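Local coordinates for protein putative alpha-L-fucosidase (Bacteroides thetaiotaomicron, PDB 3EYP) that probably hydrolyses alpha-L-fucosidic linkages, as a glycoside hydrolase of family 29, at residues A[145-150]-A[179-184]; A[219-224]-A[389-394]; A[385-390]-A[419-424]. One frame throughout, in Å; residues are numbered along the deposited sequence.

Overall arrangement
The chain joins a TIM-barrel domain to an F5/8 type C domain of beta-sandwich type, and the three contacts sample both and their junction. Contact 1 pairs two outer helices of the barrel and stands apart: its centre is 32 Å from that of contact 2 and 33 Å from that of contact 3. Contact 2 crosses from barrel segment 219-224 to sandwich segment 389-394. Contact 3 lies within the sandwich, only 7 Å from contact 2 between centres, and shares Leu-389 and Gly-390 with it. Glu-385 ties these two together: its OE2 takes the backbone N of Arg-392 and that of Thr-393, each at 2.9 Å.

Contact 1. Residues A[145-150]-A[179-184]; sequences YYAHQL and RHWYKI
Helices 139-155 and 175-188, consecutive in the outer layer of the TIM barrel, run almost parallel here, their local axes 10° apart and 9.9 Å from each other. Tyr-146 reaches across with CG anti to its backbone N (chi1 -170°) and lies against one face of the Trp-181 indole. Its CB already meets the benzo ring, 3.4 Å from Trp-181 CZ2. CG rests near the same carbon, and CD2 comes down over the middle of the indole. CE2 continues along it, 3.5 Å from Trp-181 CD2, and the tip OH passes beyond to hydrogen-bond the carbonyl of Leu-124, at the end of strand 119-124. The result is a face-to-face stack, with centroids of the two six-membered rings 3.8 Å apart and planes tilted by 29°. Beside the stack, Ala-147 CB faces Ile-184 CD1 at 3.8 Å and sits near the His-180 ring. One turn on, Leu-150 CD2 meets Trp-181 CB at 3.5 Å. Ala-147 is small enough to let the backbones approach to 5.9 Å between its CA and that of Trp-181. No hydrogen bond joins the two segments, so they are held by apolar and aromatic contact. The polar ends of the stacked pair are still satisfied, Tyr-146 OH by Leu-124 and Trp-181 NE1 by the Lys-143 carbonyl, which lets both rings be buried at little polar cost.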
loop_
_atom_site.group_PDB
_atom_site.type_symbol
_atom_site.label_atom_id
_atom_site.label_comp_id
_atom_site.label_asym_id
_atom_site.label_seq_id
_atom_site.Cartn_x
_atom_site.Cartn_y
_atom_site.Cartn_z
ATOM N N TYR A 145 6.797 23.276 16.701
ATOM C CA TYR A 145 6.970 23.712 15.288
ATOM C C TYR A 145 6.207 22.769 14.357
ATOM O O TYR A 145 5.375 23.155 13.505
ATOM C CB TYR A 145 8.471 23.703 14.870
ATOM C CG TYR A 145 8.753 23.832 13.355
ATOM C CD1 TYR A 145 8.429 24.992 12.670
ATOM C CD2 TYR A 145 9.355 22.802 12.629
ATOM C CE1 TYR A 145 8.667 25.129 11.332
ATOM C CE2 TYR A 145 9.595 22.920 11.281
ATOM C CZ TYR A 145 9.244 24.089 10.627
ATOM O OH TYR A 145 9.506 24.298 9.308
ATOM N N TYR A 146 6.514 21.512 14.546
ATOM C CA TYR A 146 5.886 20.458 13.745
ATOM C C TYR A 146 4.363 20.515 13.903
ATOM O O TYR A 146 3.616 20.399 12.951
ATOM C CB TYR A 146 6.422 19.063 14.124
ATOM C CG TYR A 146 5.985 17.949 13.156
ATOM C CD1 TYR A 146 6.801 17.521 12.154
ATOM C CD2 TYR A 146 4.739 17.314 13.311
ATOM C CE1 TYR A 146 6.409 16.512 11.287
ATOM C CE2 TYR A 146 4.350 16.327 12.467
ATOM C CZ TYR A 146 5.177 15.904 11.485
ATOM O OH TYR A 146 4.738 14.895 10.630
ATOM N N ALA A 147 3.916 20.691 15.138
ATOM C CA ALA A 147 2.472 20.749 15.436
ATOM C C ALA A 147 1.813 21.899 14.716
ATOM O O ALA A 147 0.697 21.765 14.203
ATOM C CB ALA A 147 2.194 20.812 16.966
ATOM N N HIS A 148 2.526 23.013 14.632
ATOM C CA HIS A 148 1.993 24.185 13.938
ATOM C C HIS A 148 1.780 23.851 12.490
ATOM O O HIS A 148 0.795 24.182 11.915
ATOM C CB HIS A 148 2.896 25.417 14.067
ATOM C CG HIS A 148 2.809 26.089 15.406
ATOM N ND1 HIS A 148 1.605 26.465 15.979
ATOM C CD2 HIS A 148 3.774 26.505 16.256
ATOM C CE1 HIS A 148 1.843 27.043 17.149
ATOM N NE2 HIS A 148 3.153 27.078 17.347
ATOM N N GLN A 149 2.787 23.259 11.890
ATOM C CA GLN A 149 2.757 22.922 10.463
ATOM C C GLN A 149 1.689 21.886 10.131
ATOM O O GLN A 149 0.994 21.956 9.115
ATOM C CB GLN A 149 4.135 22.459 10.009
ATOM C CG GLN A 149 5.156 23.582 10.037
ATOM C CD GLN A 149 6.332 23.373 9.083
ATOM O OE1 GLN A 149 6.935 22.275 9.023
ATOM N NE2 GLN A 149 6.711 24.463 8.368
ATOM N N LEU A 150 1.589 20.919 11.043
ATOM C CA LEU A 150 0.585 19.871 10.970
ATOM C C LEU A 150 -0.793 20.515 10.958
ATOM O O LEU A 150 -1.622 20.239 10.106
ATOM C CB LEU A 150 0.819 18.822 12.099
ATOM C CG LEU A 150 0.226 17.438 11.946
ATOM C CD1 LEU A 150 0.472 16.816 10.579
ATOM C CD2 LEU A 150 0.544 16.521 13.212
ATOM N N ARG A 179 2.188 11.783 20.209
ATOM C CA ARG A 179 0.797 11.889 20.727
ATOM C C ARG A 179 0.187 13.237 20.386
ATOM O O ARG A 179 -0.946 13.342 19.897
ATOM C CB ARG A 179 0.711 11.706 22.238
ATOM C CG ARG A 179 -0.735 11.538 22.766
ATOM C CD ARG A 179 -0.751 11.256 24.276
ATOM N NE ARG A 179 -0.224 12.350 25.100
ATOM C CZ ARG A 179 0.865 12.339 25.881
ATOM N NH1 ARG A 179 1.180 13.454 26.613
ATOM N NH2 ARG A 179 1.600 11.261 26.010
ATOM N N HIS A 180 0.943 14.253 20.757
ATOM C CA HIS A 180 0.594 15.640 20.482
ATOM C C HIS A 180 0.202 15.787 19.013
ATOM O O HIS A 180 -0.842 16.349 18.673
ATOM C CB HIS A 180 1.760 16.569 20.884
ATOM C CG HIS A 180 1.433 18.027 20.838
ATOM N ND1 HIS A 180 0.398 18.588 21.564
ATOM C CD2 HIS A 180 2.043 19.053 20.193
ATOM C CE1 HIS A 180 0.367 19.893 21.334
ATOM N NE2 HIS A 180 1.354 20.199 20.505
ATOM N N TRP A 181 1.005 15.191 18.154
ATOM C CA TRP A 181 0.729 15.228 16.697
ATOM C C TRP A 181 -0.481 14.417 16.246
ATOM O O TRP A 181 -1.329 14.862 15.460
ATOM C CB TRP A 181 1.940 14.824 15.901
ATOM C CG TRP A 181 3.159 15.656 16.150
ATOM C CD1 TRP A 181 3.226 16.884 16.714
ATOM C CD2 TRP A 181 4.504 15.272 15.850
ATOM N NE1 TRP A 181 4.550 17.316 16.779
ATOM C CE2 TRP A 181 5.349 16.324 16.267
ATOM C CE3 TRP A 181 5.074 14.136 15.302
ATOM C CZ2 TRP A 181 6.724 16.289 16.094
ATOM C CZ3 TRP A 181 6.481 14.113 15.110
ATOM C CH2 TRP A 181 7.272 15.166 15.524
ATOM N N TYR A 182 -0.569 13.234 16.784
ATOM C CA TYR A 182 -1.695 12.324 16.504
ATOM C C TYR A 182 -3.064 12.937 16.831
ATOM O O TYR A 182 -4.008 12.816 16.062
ATOM C CB TYR A 182 -1.504 11.055 17.319
ATOM C CG TYR A 182 -2.722 10.231 17.496
ATOM C CD1 TYR A 182 -3.168 9.416 16.472
ATOM C CD2 TYR A 182 -3.397 10.209 18.718
ATOM C CE1 TYR A 182 -4.247 8.613 16.646
ATOM C CE2 TYR A 182 -4.470 9.424 18.908
ATOM C CZ TYR A 182 -4.906 8.617 17.871
ATOM O OH TYR A 182 -6.016 7.815 18.049
ATOM N N LYS A 183 -3.124 13.661 17.942
ATOM C CA LYS A 183 -4.373 14.310 18.377
ATOM C C LYS A 183 -4.837 15.331 17.351
ATOM O O LYS A 183 -6.043 15.496 17.055
ATOM C CB LYS A 183 -4.202 14.972 19.775
ATOM C CG LYS A 183 -4.133 13.937 20.920
ATOM C CD LYS A 183 -4.047 14.578 22.330
ATOM C CE LYS A 183 -5.029 15.734 22.539
ATOM N NZ LYS A 183 -6.201 15.479 23.515
ATOM N N ILE A 184 -3.864 15.999 16.750
ATOM C CA ILE A 184 -4.180 16.969 15.694
ATOM C C ILE A 184 -4.749 16.291 14.497
ATOM O O ILE A 184 -5.794 16.672 13.991
ATOM C CB ILE A 184 -2.968 17.852 15.302
ATOM C CG1 ILE A 184 -2.628 18.750 16.490
ATOM C CG2 ILE A 184 -3.252 18.605 14.000
ATOM C CD1 ILE A 184 -1.170 19.077 16.655
#

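Contact 2. Residues A[219-224]-A[389-394]; sequences PCWATT and LGHRTT
His-391 NE2 is the best-held polar atom between the segments, gripped by one nearly straight hydrogen bond: Ala-222 N donates to it over 3.0 Å at 164°, close to the imidazole plane. This is a domain junction, where a loop of the TIM barrel receives a histidine from the F5/8 type C beta-sandwich, and beside the bond lies a T-shaped (edge-to-face) aromatic pair. As NE2 is the acceptor, a neutral His-391 would probably carry its proton on ND1. Trp-221 turns its CG beside the backbone N (chi1 -47°), which presents the benzo edge to the histidine. CE3 stands 3.5 Å above the imidazole plane, over the ring centre, with the two planes at 82° and the centroids 5.0 Å apart. One ring thus works twice, its in-plane nitrogen for the backbone N-H and its face for the indole edge. An alanine in place of His-391 would probably loosen the junction, since it removes both the acceptor for Ala-222 N and the face that meets Trp-221. Farther round the indole, CH2 approaches Thr-394 CG2 at 4.2 Å, while Pro-219 CB lies over one face, toward its rim. Next along the sandwich segment, Arg-392 NH2 hydrogen-bonds the carbonyl of Ala-4. That same NH2 donates to Leu-389 O over 3.1 Å, the oxygen lying in the guanidinium plane.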
loop_
_atom_site.group_PDB
_atom_site.type_symbol
_atom_site.label_atom_id
_atom_site.label_comp_id
_atom_site.label_asym_id
_atom_site.label_seq_id
_atom_site.Cartn_x
_atom_site.Cartn_y
_atom_site.Cartn_z
ATOM N N PRO A 219 4.221 -15.741 4.938
ATOM C CA PRO A 219 2.993 -14.982 4.978
ATOM C C PRO A 219 3.247 -13.543 5.379
ATOM O O PRO A 219 4.323 -13.174 5.828
ATOM C CB PRO A 219 2.196 -15.654 6.088
ATOM C CG PRO A 219 3.300 -16.160 7.021
ATOM C CD PRO A 219 4.369 -16.626 6.112
ATOM N N CYS A 220 2.197 -12.756 5.207
ATOM C CA CYS A 220 2.163 -11.421 5.730
ATOM C C CYS A 220 0.820 -11.213 6.427
ATOM O O CYS A 220 -0.182 -11.000 5.780
ATOM C CB CYS A 220 2.363 -10.400 4.587
ATOM S SG CYS A 220 2.371 -8.679 5.174
ATOM N N TRP A 221 0.836 -11.234 7.748
ATOM C CA TRP A 221 -0.374 -11.001 8.543
ATOM C C TRP A 221 -0.599 -9.514 8.765
ATOM O O TRP A 221 0.361 -8.703 8.780
ATOM C CB TRP A 221 -0.313 -11.719 9.896
ATOM C CG TRP A 221 0.125 -13.130 9.795
ATOM C CD1 TRP A 221 1.384 -13.594 10.008
ATOM C CD2 TRP A 221 -0.660 -14.267 9.393
ATOM N NE1 TRP A 221 1.427 -14.943 9.787
ATOM C CE2 TRP A 221 0.192 -15.386 9.426
ATOM C CE3 TRP A 221 -1.996 -14.457 9.043
ATOM C CZ2 TRP A 221 -0.242 -16.666 9.083
ATOM C CZ3 TRP A 221 -2.430 -15.754 8.710
ATOM C CH2 TRP A 221 -1.564 -16.824 8.741
ATOM N N ALA A 222 -1.876 -9.152 8.930
ATOM C CA ALA A 222 -2.219 -7.762 9.134
ATOM C C ALA A 222 -1.892 -7.371 10.550
ATOM O O ALA A 222 -1.796 -6.182 10.882
ATOM C CB ALA A 222 -3.696 -7.513 8.845
ATOM N N THR A 223 -1.866 -8.393 11.401
ATOM C CA THR A 223 -1.495 -8.277 12.810
ATOM C C THR A 223 -0.005 -8.474 13.042
ATOM O O THR A 223 0.683 -9.255 12.346
ATOM C CB THR A 223 -2.264 -9.334 13.709
ATOM O OG1 THR A 223 -2.142 -10.671 13.156
ATOM C CG2 THR A 223 -3.718 -8.968 13.836
ATOM N N THR A 224 0.455 -7.812 14.090
ATOM C CA THR A 224 1.807 -7.967 14.611
ATOM C C THR A 224 1.869 -7.361 16.005
ATOM O O THR A 224 0.925 -6.712 16.446
ATOM C CB THR A 224 2.947 -7.349 13.666
ATOM O OG1 THR A 224 4.209 -7.963 13.977
ATOM C CG2 THR A 224 3.084 -5.804 13.765
ATOM N N LEU A 389 -13.866 -9.915 9.279
ATOM C CA LEU A 389 -14.159 -11.068 10.136
ATOM C C LEU A 389 -12.871 -11.679 10.672
ATOM O O LEU A 389 -12.878 -12.648 11.426
ATOM C CB LEU A 389 -14.981 -12.126 9.391
ATOM C CG LEU A 389 -16.453 -11.741 9.167
ATOM C CD1 LEU A 389 -17.231 -12.863 8.507
ATOM C CD2 LEU A 389 -17.096 -11.297 10.496
ATOM N N GLY A 390 -11.752 -11.091 10.264
ATOM C CA GLY A 390 -10.434 -11.473 10.814
ATOM C C GLY A 390 -9.664 -12.419 9.953
ATOM O O GLY A 390 -10.157 -12.874 8.949
ATOM N N HIS A 391 -8.392 -12.649 10.312
ATOM C CA HIS A 391 -7.620 -13.732 9.725
ATOM C C HIS A 391 -8.189 -15.043 10.297
ATOM O O HIS A 391 -7.979 -15.399 11.472
ATOM C CB HIS A 391 -6.126 -13.678 10.055
ATOM C CG HIS A 391 -5.320 -12.763 9.160
ATOM N ND1 HIS A 391 -5.049 -13.045 7.833
ATOM C CD2 HIS A 391 -4.632 -11.636 9.454
ATOM C CE1 HIS A 391 -4.281 -12.081 7.330
ATOM N NE2 HIS A 391 -4.018 -11.212 8.297
ATOM N N ARG A 392 -8.861 -15.778 9.425
ATOM C CA ARG A 392 -9.570 -17.006 9.857
ATOM C C ARG A 392 -8.868 -18.243 9.395
ATOM O O ARG A 392 -8.547 -19.117 10.159
ATOM C CB ARG A 392 -11.005 -16.987 9.309
ATOM C CG ARG A 392 -11.766 -15.801 9.798
ATOM C CD ARG A 392 -13.124 -15.679 9.169
ATOM N NE ARG A 392 -14.099 -16.566 9.777
ATOM C CZ ARG A 392 -14.752 -16.335 10.908
ATOM N NH1 ARG A 392 -15.606 -17.242 11.348
ATOM N NH2 ARG A 392 -14.532 -15.248 11.626
ATOM N N THR A 393 -8.687 -18.318 8.097
ATOM C CA THR A 393 -7.919 -19.434 7.462
ATOM C C THR A 393 -6.419 -19.247 7.620
ATOM O O THR A 393 -5.887 -18.130 7.492
ATOM C CB THR A 393 -8.318 -19.590 5.975
ATOM O OG1 THR A 393 -9.741 -19.890 5.922
ATOM C CG2 THR A 393 -7.472 -20.650 5.294
ATOM N N THR A 394 -5.738 -20.356 7.939
ATOM C CA THR A 394 -4.312 -20.329 8.190
ATOM C C THR A 394 -3.505 -21.356 7.456
ATOM O O THR A 394 -2.284 -21.361 7.554
ATOM C CB THR A 394 -3.963 -20.460 9.694
ATOM O OG1 THR A 394 -4.484 -21.700 10.214
ATOM C CG2 THR A 394 -4.501 -19.281 10.497
#

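Contact 3. Residues A[385-390]-A[419-424]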
loop_
_atom_site.group_PDB
_atom_site.type_symbol
_atom_site.label_atom_id
_atom_site.label_comp_id
_atom_site.label_asym_id
_atom_site.label_seq_id
_atom_site.Cartn_x
_atom_site.Cartn_y
_atom_site.Cartn_z
ATOM N N GLU A 385 -10.203 -13.012 1.457
ATOM C CA GLU A 385 -10.891 -13.251 2.718
ATOM C C GLU A 385 -11.775 -12.074 3.093
ATOM O O GLU A 385 -11.582 -10.919 2.637
ATOM C CB GLU A 385 -9.834 -13.519 3.829
ATOM C CG GLU A 385 -10.290 -14.398 4.936
ATOM C CD GLU A 385 -9.119 -14.928 5.801
ATOM O OE1 GLU A 385 -8.000 -14.336 5.733
ATOM O OE2 GLU A 385 -9.335 -15.925 6.551
ATOM N N VAL A 386 -12.800 -12.392 3.882
ATOM C CA VAL A 386 -13.685 -11.382 4.453
ATOM C C VAL A 386 -12.955 -10.762 5.644
ATOM O O VAL A 386 -13.052 -11.211 6.733
ATOM C CB VAL A 386 -15.076 -12.006 4.910
ATOM C CG1 VAL A 386 -16.004 -10.928 5.498
ATOM C CG2 VAL A 386 -15.766 -12.700 3.713
ATOM N N ILE A 387 -12.221 -9.692 5.402
ATOM C CA ILE A 387 -11.278 -9.214 6.406
ATOM C C ILE A 387 -11.858 -8.595 7.643
ATOM O O ILE A 387 -11.251 -8.607 8.700
ATOM C CB ILE A 387 -10.166 -8.315 5.793
ATOM C CG1 ILE A 387 -10.747 -7.071 5.132
ATOM C CG2 ILE A 387 -9.335 -9.142 4.864
ATOM C CD1 ILE A 387 -9.629 -6.084 4.588
ATOM N N GLU A 388 -13.064 -8.061 7.513
ATOM C CA GLU A 388 -13.829 -7.569 8.677
ATOM C C GLU A 388 -13.995 -8.672 9.727
ATOM O O GLU A 388 -14.202 -8.408 10.917
ATOM C CB GLU A 388 -15.218 -7.083 8.244
ATOM C CG GLU A 388 -15.208 -5.883 7.341
ATOM C CD GLU A 388 -15.137 -6.227 5.852
ATOM O OE1 GLU A 388 -14.859 -7.402 5.482
ATOM O OE2 GLU A 388 -15.386 -5.310 5.035
ATOM N N LEU A 389 -13.866 -9.915 9.279
ATOM C CA LEU A 389 -14.159 -11.068 10.136
ATOM C C LEU A 389 -12.871 -11.679 10.672
ATOM O O LEU A 389 -12.878 -12.648 11.426
ATOM C CB LEU A 389 -14.981 -12.126 9.391
ATOM C CG LEU A 389 -16.453 -11.741 9.167
ATOM C CD1 LEU A 389 -17.231 -12.863 8.507
ATOM C CD2 LEU A 389 -17.096 -11.297 10.496
ATOM N N GLY A 390 -11.752 -11.091 10.264
ATOM C CA GLY A 390 -10.434 -11.473 10.814
ATOM C C GLY A 390 -9.664 -12.419 9.953
ATOM O O GLY A 390 -10.157 -12.874 8.949
ATOM N N ILE A 419 -4.298 -15.558 3.951
ATOM C CA ILE A 419 -5.086 -15.015 2.898
ATOM C C ILE A 419 -5.275 -13.522 3.054
ATOM O O ILE A 419 -4.776 -12.733 2.258
ATOM C CB ILE A 419 -6.457 -15.683 2.749
ATOM C CG1 ILE A 419 -6.312 -17.201 2.485
ATOM C CG2 ILE A 419 -7.144 -15.033 1.582
ATOM C CD1 ILE A 419 -7.662 -17.996 2.432
ATOM N N GLY A 420 -5.986 -13.153 4.086
ATOM C CA GLY A 420 -6.354 -11.763 4.280
ATOM C C GLY A 420 -7.064 -11.106 3.096
ATOM O O GLY A 420 -7.957 -11.670 2.434
ATOM N N HIS A 421 -6.618 -9.895 2.803
ATOM C CA HIS A 421 -7.288 -9.047 1.810
ATOM C C HIS A 421 -7.254 -9.625 0.448
ATOM O O HIS A 421 -8.222 -9.608 -0.319
ATOM C CB HIS A 421 -6.654 -7.602 1.789
ATOM C CG HIS A 421 -7.293 -6.699 0.793
ATOM N ND1 HIS A 421 -6.620 -6.232 -0.314
ATOM C CD2 HIS A 421 -8.551 -6.193 0.716
ATOM C CE1 HIS A 421 -7.429 -5.457 -1.019
ATOM N NE2 HIS A 421 -8.596 -5.405 -0.408
ATOM N N LYS A 422 -6.101 -10.136 0.121
ATOM C CA LYS A 422 -5.851 -10.675 -1.216
ATOM C C LYS A 422 -4.545 -11.450 -1.155
ATOM O O LYS A 422 -3.609 -11.043 -0.475
ATOM C CB LYS A 422 -5.722 -9.555 -2.249
ATOM C CG LYS A 422 -5.710 -10.045 -3.703
ATOM C CD LYS A 422 -5.389 -8.848 -4.691
ATOM C CE LYS A 422 -6.337 -7.756 -4.504
ATOM N NZ LYS A 422 -7.603 -7.897 -5.324
ATOM N N TRP A 423 -4.551 -12.617 -1.802
ATOM C CA TRP A 423 -3.344 -13.377 -1.979
ATOM C C TRP A 423 -3.325 -13.879 -3.403
ATOM O O TRP A 423 -4.296 -14.510 -3.868
ATOM C CB TRP A 423 -3.198 -14.534 -0.965
ATOM C CG TRP A 423 -1.763 -14.811 -0.743
ATOM C CD1 TRP A 423 -0.944 -15.535 -1.539
ATOM C CD2 TRP A 423 -0.957 -14.237 0.259
ATOM N NE1 TRP A 423 0.355 -15.508 -1.053
ATOM C CE2 TRP A 423 0.367 -14.701 0.057
ATOM C CE3 TRP A 423 -1.207 -13.373 1.315
ATOM C CZ2 TRP A 423 1.412 -14.318 0.864
ATOM C CZ3 TRP A 423 -0.124 -13.032 2.180
ATOM C CH2 TRP A 423 1.142 -13.472 1.914
ATOM N N ILE A 424 -2.255 -13.533 -4.112
ATOM C CA ILE A 424 -2.084 -13.997 -5.508
ATOM C C ILE A 424 -1.006 -15.030 -5.564
ATOM O O ILE A 424 0.014 -14.922 -4.874
ATOM C CB ILE A 424 -1.683 -12.805 -6.439
ATOM C CG1 ILE A 424 -2.836 -11.768 -6.514
ATOM C CG2 ILE A 424 -1.190 -13.322 -7.847
ATOM C CD1 ILE A 424 -2.429 -10.414 -7.132
HETATM O O HOH W 1 -5.844 -15.387 6.573
HETATM O O HOH W 2 -10.713 -9.161 0.823
#
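Glu-385 sends CG anti to its backbone N (chi1 -151°) and continues extended (chi2 165°), which carries the carboxylate alongside Gly-420. Ile-387 instead puts CG1 in the crowded position between N and carbonyl carbon (chi1 61°), turning CG2 toward the same glycine. Both lie at one end of the F5/8 type C beta-sandwich, where strand 380-385 runs out beside the turn leading into its antiparallel neighbour 423-432. Two hydrogen bonds join Glu-385 to Gly-420 in opposite senses. Glu-385 N donates to Gly-420 O, 2.8 Å away and nearly along the C=O axis, while Gly-420 N gives its hydrogen to the anti lone pair of Glu-385 OE1 at 2.9 Å. OE1 also accepts from water 1 at 2.5 Å, and that water in turn accepts from Ile-419 N. With OE2 taken by two backbone N-H groups, four bonds grip this buried carboxylate, which would favour its ionised form. Gly-420 has positive phi, which favours glycine, and Ile-387 CG2 packs 3.5 Å from its carbonyl C. Ile-387 CD1 leans on His-421, whose ring stacks on Tyr-18 of barrel helix 12-20. Water 2 bridges the two backbones, donating to Glu-385 O at 2.7 Å and to His-421 O at 2.8 Å.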